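Local coordinates for aminotransferase, class III (Deinococcus radiodurans, PDB 3I4J) that probably catalyses the pyridoxal phosphate-dependent transfer of amino groups, as a class III aminotransferase, at the interface of chains A and B. Residues are numbered along the deposited sequence; one frame, centred on the assembly and turned at random. Chains: chain A/B, Aminotransferase, class III.

The interface of chains A and B. Residues chain A 4-6, 8; chain B 91-92, 280, 284.
With CG of A:Phe5 turned opposite its own backbone N (chi1 -167°) and that of B:Tyr280 likewise (173°), the two rings are brought together edge to face, their centroids 4.8 Å apart. The tyrosine gives the edge: its CD1 stands over the centre of one phenylalanine face, and the two side chains run antiparallel where they pass. The contact illustrates how an N-terminal arm can be held on a neighbouring subunit by main-chain pairing together with an inserted aromatic side chain. B:Arg91 packs against the same phenylalanine, its CB 3.9 Å from CD1 of A:Phe5, while the methyl CE of B:Met284 lies as far from CE2 of that ring. An alanine in place of A:Phe5 would probably leave the CD1 edge of B:Tyr280 without its aromatic face and open a gap between B:Arg91 and B:Met284.

Polar bonds fix the backbone beside this ring. The amide N of A:Phe5 donates to the carbonyl O of B:Phe92 at 2.8 Å. From the other direction, the guanidinium NH1 of B:Arg91 reaches the carbonyl O of A:Val4 at 2.9 Å; this acceptor lies nearly in the guanidinium plane, whereas NH1 is tilted 27° from the plane of the carbonyl. One guanidinium face rests on CE2 of B:Tyr280, a contact that probably helps to position the group. Farther along, the phenol OH of B:Tyr280 meets the edge of the A:Tyr6 ring, 3.3 Å from CD2, and SD of B:Met284 touches the backbone of A:Ser8.

In the fold, the extended N-terminal segment of chain A forms a parallel bridge, A:Val4 with B:Phe92, at the start of strand 91-95 of chain B, and is flanked by helix 277-284. The two-fold symmetry repeats the contact with the chains exchanged, elsewhere in the same larger interface.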
loop_
_atom_site.group_PDB
_atom_site.type_symbol
_atom_site.label_atom_id
_atom_site.label_comp_id
_atom_site.label_asym_id
_atom_site.label_seq_id
_atom_site.Cartn_x
_atom_site.Cartn_y
_atom_site.Cartn_z
ATOM N N VAL A 4 -19.237 -4.199 6.351
ATOM C CA VAL A 4 -18.147 -4.396 5.399
ATOM C C VAL A 4 -18.542 -4.069 3.957
ATOM O O VAL A 4 -19.599 -4.490 3.471
ATOM C CB VAL A 4 -17.621 -5.852 5.448
ATOM C CG1 VAL A 4 -16.512 -6.044 4.413
ATOM C CG2 VAL A 4 -17.121 -6.173 6.849
ATOM N N PHE A 5 -17.694 -3.302 3.275
ATOM C CA PHE A 5 -17.938 -2.948 1.879
ATOM C C PHE A 5 -17.383 -4.113 1.064
ATOM O O PHE A 5 -16.186 -4.159 0.778
ATOM C CB PHE A 5 -17.195 -1.654 1.516
ATOM C CG PHE A 5 -17.616 -1.046 0.197
ATOM C CD1 PHE A 5 -18.055 0.276 0.144
ATOM C CD2 PHE A 5 -17.551 -1.775 -0.990
ATOM C CE1 PHE A 5 -18.419 0.862 -1.070
ATOM C CE2 PHE A 5 -17.915 -1.198 -2.209
ATOM C CZ PHE A 5 -18.350 0.128 -2.246
ATOM N N TYR A 6 -18.244 -5.061 0.709
ATOM C CA TYR A 6 -17.808 -6.218 -0.063
ATOM C C TYR A 6 -17.447 -5.801 -1.483
ATOM O O TYR A 6 -17.904 -4.770 -1.975
ATOM C CB TYR A 6 -18.905 -7.289 -0.077
ATOM C CG TYR A 6 -19.165 -7.887 1.288
ATOM C CD1 TYR A 6 -18.238 -8.743 1.889
ATOM C CD2 TYR A 6 -20.319 -7.571 1.995
ATOM C CE1 TYR A 6 -18.461 -9.268 3.163
ATOM C CE2 TYR A 6 -20.551 -8.086 3.262
ATOM C CZ TYR A 6 -19.622 -8.932 3.843
ATOM O OH TYR A 6 -19.860 -9.435 5.102
ATOM N N SER A 8 -18.279 -7.282 -4.193
ATOM C CA SER A 8 -19.378 -7.536 -5.117
ATOM C C SER A 8 -20.562 -8.118 -4.367
ATOM O O SER A 8 -20.508 -8.312 -3.155
ATOM C CB SER A 8 -18.950 -8.522 -6.207
ATOM O OG SER A 8 -18.912 -9.846 -5.703
ATOM N N ARG B 91 -20.498 1.666 5.032
ATOM C CA ARG B 91 -19.746 0.481 4.624
ATOM C C ARG B 91 -18.261 0.786 4.496
ATOM O O ARG B 91 -17.874 1.733 3.820
ATOM C CB ARG B 91 -20.280 -0.028 3.292
ATOM C CG ARG B 91 -21.710 -0.543 3.363
ATOM C CD ARG B 91 -21.761 -1.956 3.936
ATOM N NE ARG B 91 -23.122 -2.477 3.962
ATOM C CZ ARG B 91 -23.430 -3.771 3.953
ATOM N NH1 ARG B 91 -22.471 -4.690 3.914
ATOM N NH2 ARG B 91 -24.699 -4.146 3.989
ATOM N N PHE B 92 -17.445 -0.051 5.131
ATOM C CA PHE B 92 -15.998 0.107 5.159
ATOM C C PHE B 92 -15.254 -0.678 4.081
ATOM O O PHE B 92 -15.330 -1.906 4.016
ATOM C CB PHE B 92 -15.476 -0.299 6.544
ATOM C CG PHE B 92 -13.983 -0.157 6.706
ATOM C CD1 PHE B 92 -13.354 1.068 6.477
ATOM C CD2 PHE B 92 -13.208 -1.246 7.098
ATOM C CE1 PHE B 92 -11.976 1.201 6.636
ATOM C CE2 PHE B 92 -11.830 -1.119 7.261
ATOM C CZ PHE B 92 -11.214 0.107 7.028
ATOM N N TYR B 280 -23.172 2.405 -1.452
ATOM C CA TYR B 280 -22.779 0.994 -1.456
ATOM C C TYR B 280 -23.799 0.140 -2.212
ATOM O O TYR B 280 -23.441 -0.643 -3.093
ATOM C CB TYR B 280 -22.657 0.476 -0.018
ATOM C CG TYR B 280 -22.413 -1.014 0.089
ATOM C CD1 TYR B 280 -21.234 -1.585 -0.388
ATOM C CD2 TYR B 280 -23.362 -1.856 0.676
ATOM C CE1 TYR B 280 -21.000 -2.957 -0.288
ATOM C CE2 TYR B 280 -23.141 -3.230 0.780
ATOM C CZ TYR B 280 -21.958 -3.773 0.295
ATOM O OH TYR B 280 -21.743 -5.128 0.384
ATOM N N MET B 284 -23.317 -2.180 -5.568
ATOM C CA MET B 284 -23.508 -3.625 -5.444
ATOM C C MET B 284 -24.524 -4.113 -6.473
ATOM O O MET B 284 -24.431 -5.237 -6.966
ATOM C CB MET B 284 -23.979 -4.000 -4.036
ATOM C CG MET B 284 -22.894 -3.918 -2.966
ATOM S SD MET B 284 -21.452 -4.995 -3.281
ATOM C CE MET B 284 -20.291 -3.807 -3.974
#